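Local coordinates for protein homoserine kinase (Listeria monocytogenes, PDB 3HUL) that probably catalyses the ATP-dependent phosphorylation of L-homoserine to O-phospho-L-homoserine, a step in threonine biosynthesis, at residues A[84-89]-A[250-255]; A[222-227]-A[242-247]. All coordinates share one frame; numbering follows the deposited sequence.

Contact 1 (A[84-89]-A[250-255]). With SO4 (sulfate ion), chain C.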
loop_
_atom_site.group_PDB
_atom_site.type_symbol
_atom_site.label_atom_id
_atom_site.label_comp_id
_atom_site.label_asym_id
_atom_site.label_seq_id
_atom_site.Cartn_x
_atom_site.Cartn_y
_atom_site.Cartn_z
ATOM N N ARG A 84 -3.218 25.795 -20.734
ATOM C CA ARG A 84 -2.914 26.350 -19.412
ATOM C C ARG A 84 -2.132 25.408 -18.470
ATOM O O ARG A 84 -1.913 25.737 -17.311
ATOM C CB ARG A 84 -4.181 26.910 -18.751
ATOM C CG ARG A 84 -4.001 28.361 -18.218
ATOM C CD ARG A 84 -3.781 29.360 -19.398
ATOM N NE ARG A 84 -4.781 29.221 -20.470
ATOM C CZ ARG A 84 -5.980 29.802 -20.422
ATOM N NH1 ARG A 84 -6.327 30.523 -19.356
ATOM N NH2 ARG A 84 -6.855 29.630 -21.411
ATOM N N GLY A 85 -1.678 24.267 -18.988
ATOM C CA GLY A 85 -0.882 23.301 -18.205
ATOM C C GLY A 85 -1.740 22.317 -17.406
ATOM O O GLY A 85 -1.224 21.591 -16.543
ATOM N N LEU A 86 -3.040 22.304 -17.691
ATOM C CA LEU A 86 -3.999 21.433 -17.011
ATOM C C LEU A 86 -4.586 20.326 -17.903
ATOM O O LEU A 86 -5.626 19.757 -17.593
ATOM C CB LEU A 86 -5.101 22.249 -16.336
ATOM C CG LEU A 86 -4.649 23.160 -15.197
ATOM C CD1 LEU A 86 -5.743 24.188 -14.869
ATOM C CD2 LEU A 86 -4.272 22.344 -13.932
ATOM N N GLY A 87 -3.892 19.995 -18.988
ATOM C CA GLY A 87 -4.239 18.838 -19.768
ATOM C C GLY A 87 -5.516 19.008 -20.572
ATOM O O GLY A 87 -6.299 18.063 -20.706
ATOM N N SER A 88 -5.711 20.215 -21.107
ATOM C CA SER A 88 -6.810 20.519 -22.012
ATOM C C SER A 88 -6.636 19.753 -23.309
ATOM O O SER A 88 -7.539 19.047 -23.787
ATOM C CB SER A 88 -6.819 22.027 -22.332
ATOM O OG SER A 88 -8.000 22.365 -23.043
ATOM N N SER A 89 -5.455 19.901 -23.889
ATOM C CA SER A 89 -5.133 19.185 -25.101
ATOM C C SER A 89 -5.328 17.674 -24.909
ATOM O O SER A 89 -5.920 16.976 -25.759
ATOM C CB SER A 89 -3.705 19.518 -25.504
ATOM O OG SER A 89 -3.233 18.583 -26.460
ATOM N N THR A 250 -0.067 27.572 -15.437
ATOM C CA THR A 250 -0.708 27.530 -14.117
ATOM C C THR A 250 0.233 26.987 -13.046
ATOM O O THR A 250 1.135 26.195 -13.344
ATOM C CB THR A 250 -2.147 26.906 -14.042
ATOM O OG1 THR A 250 -2.116 25.601 -13.450
ATOM C CG2 THR A 250 -2.830 26.904 -15.321
ATOM N N VAL A 251 0.047 27.498 -11.826
ATOM C CA VAL A 251 0.793 27.094 -10.649
ATOM C C VAL A 251 -0.214 26.376 -9.750
ATOM O O VAL A 251 -1.361 26.837 -9.571
ATOM C CB VAL A 251 1.422 28.302 -9.911
ATOM C CG1 VAL A 251 2.074 27.879 -8.585
ATOM C CG2 VAL A 251 2.473 29.014 -10.786
ATOM N N LEU A 252 0.195 25.210 -9.248
ATOM C CA LEU A 252 -0.606 24.471 -8.287
ATOM C C LEU A 252 0.019 24.481 -6.907
ATOM O O LEU A 252 1.235 24.318 -6.756
ATOM C CB LEU A 252 -0.845 23.020 -8.740
ATOM C CG LEU A 252 -1.628 22.811 -10.029
ATOM C CD1 LEU A 252 -1.429 21.381 -10.528
ATOM C CD2 LEU A 252 -3.128 23.130 -9.884
ATOM N N VAL A 253 -0.832 24.675 -5.903
ATOM C CA VAL A 253 -0.431 24.598 -4.526
ATOM C C VAL A 253 -1.040 23.303 -4.012
ATOM O O VAL A 253 -2.229 23.072 -4.148
ATOM C CB VAL A 253 -0.968 25.808 -3.703
ATOM C CG1 VAL A 253 -0.730 25.634 -2.182
ATOM C CG2 VAL A 253 -0.364 27.153 -4.212
ATOM N N PHE A 254 -0.217 22.452 -3.422
ATOM C CA PHE A 254 -0.724 21.190 -2.865
ATOM C C PHE A 254 -0.877 21.373 -1.348
ATOM O O PHE A 254 0.051 21.823 -0.698
ATOM C CB PHE A 254 0.237 20.024 -3.200
ATOM C CG PHE A 254 0.333 19.699 -4.697
ATOM C CD1 PHE A 254 -0.312 18.572 -5.225
ATOM C CD2 PHE A 254 1.076 20.505 -5.557
ATOM C CE1 PHE A 254 -0.242 18.272 -6.613
ATOM C CE2 PHE A 254 1.178 20.221 -6.937
ATOM C CZ PHE A 254 0.504 19.091 -7.471
ATOM N N ALA A 255 -2.024 21.013 -0.787
ATOM C CA ALA A 255 -2.297 21.298 0.638
ATOM C C ALA A 255 -3.218 20.293 1.285
ATOM O O ALA A 255 -4.068 19.729 0.621
ATOM C CB ALA A 255 -2.933 22.709 0.770
HETATM S S SO4 C . -2.289 21.859 -21.761
HETATM O O1 SO4 C . -1.761 20.874 -20.799
HETATM O O2 SO4 C . -1.446 23.035 -21.608
HETATM O O3 SO4 C . -2.207 21.380 -23.149
HETATM O O4 SO4 C . -3.672 22.160 -21.475
#
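Leu86 and Thr250 pack together where the glycine-rich phosphate-binding loop of the GHMP kinase fold, residues 84-89, meets the start of strand 251-255. Their side chains cross at about a right angle. With CG of Leu86 beside its own backbone N (chi1 -65°), the isobutyl group reaches over Thr250, and Leu86 CG comes 3.9 Å from Thr250 OG1, buried without a partner but doubtfully placed. Farther along the strand the contact is purely apolar, one methyl against another: Leu86 CD2 lies 4.3 Å from Leu252 CD2. A backbone bond from Thr250 N to Arg84 O, 3.2 Å long, joins the two segments, although the modelled position of Arg84 O is uncertain. The guanidinium of Arg84 leads away from Thr250, with NE bonded to Pro82 O and NH1 to Pro162 O. On its other flank the loop holds a sulfate, presumably picked up during crystallisation, through backbone N-H groups of the loop and first turn of helix 88-103, consistent with the predicted ATP site. Gly85 and Gly87 adopt positive phi, a conformation glycine accepts readily. Gly85 N donates to sulfate O2 and Gly87 N to O1, and Ser88 N completes the grip with a 2.8 Å bond to O4.

Contact 2 (A[222-227]-A[242-247])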
loop_
_atom_site.group_PDB
_atom_site.type_symbol
_atom_site.label_atom_id
_atom_site.label_comp_id
_atom_site.label_asym_id
_atom_site.label_seq_id
_atom_site.Cartn_x
_atom_site.Cartn_y
_atom_site.Cartn_z
ATOM N N GLN A 222 4.704 33.067 -17.118
ATOM C CA GLN A 222 4.211 34.316 -16.495
ATOM C C GLN A 222 4.154 34.379 -14.966
ATOM O O GLN A 222 4.399 35.431 -14.380
ATOM C CB GLN A 222 2.860 34.741 -17.100
ATOM C CG GLN A 222 1.806 33.639 -17.152
ATOM C CD GLN A 222 0.589 33.989 -18.023
ATOM O OE1 GLN A 222 -0.165 34.927 -17.730
ATOM N NE2 GLN A 222 0.388 33.213 -19.088
ATOM N N LEU A 223 3.852 33.252 -14.327
ATOM C CA LEU A 223 3.664 33.215 -12.876
ATOM C C LEU A 223 4.933 32.886 -12.098
ATOM O O LEU A 223 4.931 32.873 -10.861
ATOM C CB LEU A 223 2.534 32.239 -12.513
ATOM C CG LEU A 223 1.114 32.662 -12.905
ATOM C CD1 LEU A 223 0.109 31.585 -12.557
ATOM C CD2 LEU A 223 0.743 33.985 -12.245
ATOM N N VAL A 224 6.015 32.608 -12.816
ATOM C CA VAL A 224 7.260 32.179 -12.177
ATOM C C VAL A 224 7.801 33.189 -11.138
ATOM O O VAL A 224 8.137 32.776 -10.031
ATOM C CB VAL A 224 8.345 31.753 -13.226
ATOM C CG1 VAL A 224 9.759 31.668 -12.608
ATOM C CG2 VAL A 224 7.963 30.420 -13.916
ATOM N N PRO A 225 7.888 34.506 -11.469
ATOM C CA PRO A 225 8.476 35.426 -10.463
ATOM C C PRO A 225 7.703 35.544 -9.123
ATOM O O PRO A 225 8.230 36.107 -8.160
ATOM C CB PRO A 225 8.512 36.786 -11.192
ATOM C CG PRO A 225 7.558 36.667 -12.294
ATOM C CD PRO A 225 7.560 35.221 -12.720
ATOM N N HIS A 226 6.486 34.994 -9.068
ATOM C CA HIS A 226 5.667 35.012 -7.860
ATOM C C HIS A 226 5.664 33.674 -7.140
ATOM O O HIS A 226 4.932 33.494 -6.162
ATOM C CB HIS A 226 4.225 35.389 -8.204
ATOM C CG HIS A 226 4.086 36.770 -8.760
ATOM N ND1 HIS A 226 3.978 37.889 -7.957
ATOM C CD2 HIS A 226 4.036 37.214 -10.040
ATOM C CE1 HIS A 226 3.874 38.964 -8.721
ATOM N NE2 HIS A 226 3.905 38.582 -9.987
ATOM N N LEU A 227 6.483 32.745 -7.631
ATOM C CA LEU A 227 6.495 31.380 -7.119
ATOM C C LEU A 227 7.014 31.308 -5.689
ATOM O O LEU A 227 6.365 30.706 -4.826
ATOM C CB LEU A 227 7.291 30.454 -8.049
ATOM C CG LEU A 227 7.164 28.952 -7.810
ATOM C CD1 LEU A 227 5.709 28.519 -7.780
ATOM C CD2 LEU A 227 7.931 28.209 -8.897
ATOM N N ALA A 242 4.264 24.241 -3.891
ATOM C CA ALA A 242 3.680 25.002 -4.987
ATOM C C ALA A 242 4.578 24.728 -6.200
ATOM O O ALA A 242 5.805 24.866 -6.111
ATOM C CB ALA A 242 3.620 26.524 -4.656
ATOM N N CYS A 243 3.963 24.316 -7.306
ATOM C CA CYS A 243 4.691 23.934 -8.507
ATOM C C CYS A 243 3.980 24.428 -9.734
ATOM O O CYS A 243 2.740 24.547 -9.750
ATOM C CB CYS A 243 4.734 22.406 -8.622
ATOM S SG CYS A 243 5.326 21.637 -7.148
ATOM N N LEU A 244 4.745 24.667 -10.787
ATOM C CA LEU A 244 4.136 24.685 -12.111
ATOM C C LEU A 244 3.376 23.381 -12.378
ATOM O O LEU A 244 3.821 22.288 -11.986
ATOM C CB LEU A 244 5.170 24.944 -13.198
ATOM C CG LEU A 244 5.751 26.351 -13.168
ATOM C CD1 LEU A 244 6.965 26.398 -14.118
ATOM C CD2 LEU A 244 4.694 27.387 -13.550
ATOM N N SER A 245 2.203 23.528 -12.988
ATOM C CA SER A 245 1.441 22.411 -13.520
ATOM C C SER A 245 1.962 22.088 -14.929
ATOM O O SER A 245 1.860 22.916 -15.835
ATOM C CB SER A 245 -0.031 22.794 -13.574
ATOM O OG SER A 245 -0.825 21.685 -13.924
ATOM N N GLY A 246 2.551 20.902 -15.102
ATOM C CA GLY A 246 3.102 20.488 -16.391
ATOM C C GLY A 246 4.103 21.508 -16.887
ATOM O O GLY A 246 5.047 21.829 -16.190
ATOM N N ALA A 247 3.885 22.053 -18.075
ATOM C CA ALA A 247 4.812 23.043 -18.617
ATOM C C ALA A 247 4.382 24.469 -18.236
ATOM O O ALA A 247 5.002 25.457 -18.664
ATOM C CB ALA A 247 4.930 22.890 -20.156
#
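The flat group in this contact is the peptide joining Ala242 to Cys243, and Leu227 lies over one of its faces. The CD1 methyl of Leu227 sits almost directly above Ala242 O, at 4.0 Å, in van der Waals contact. Ala242 O also accepts a hydrogen bond from Arg231 NH2, so the carbonyl is satisfied from helix 227-235 while the methyl covers it. The setting is the C-terminal half of the GHMP kinase fold, where this helix and the turn leading into it pack on a four-stranded antiparallel sheet with strand 241-244 at one margin. Leu227 points toward the strand, and with CG anti to its backbone N (chi1 -168°) the chain extends far enough for CD1 to approach Ala242 CB as well, at 4.3 Å.

A second, more open touch lies at the end of the strand. Val224 and Leu244 cross at about a right angle, the meeting atoms being Val224 CG2 and Leu244 CD1, 4.1 Å apart. Leu244 starts off alongside the turn, and its CD1 methyl makes the closest approach to the valine. Val251 of the adjacent strand is touched by Leu223, Leu227 and Leu244, which links the two patches through a shared apolar neighbour.

Val224 opens a short 3-10 segment, 224-226, and Leu227 begins the helix that follows, with His226 at its N-cap position. Two backbone bonds close the turn: His226 N to Leu223 O at 3.2 Å, and Leu227 N to Val224 O at 2.9 Å.

In the fold
From the N terminus, the chain first reaches the phosphate-binding loop 84-89, whose partner in contact 1 follows after 160 intervening residues as 250-255, which runs into strand 251-255. Contact 1 thus closes a long loop and ties the N-terminal GHMP region to the C-terminal one. Contact 2 is nested inside that loop: 222-227 leads into helix 227-235, and the chain returns after only 14 intervening residues as 242-247, joining helix and sheet locally. The contacts, with centres about 9 Å apart, meet through adjacent antiparallel strands, where Leu252 N lies 2.7 Å from Cys243 O. Ser245 forms a second bridge, its OG hydrogen-bonding to both Gly85 O and Thr11 OG1.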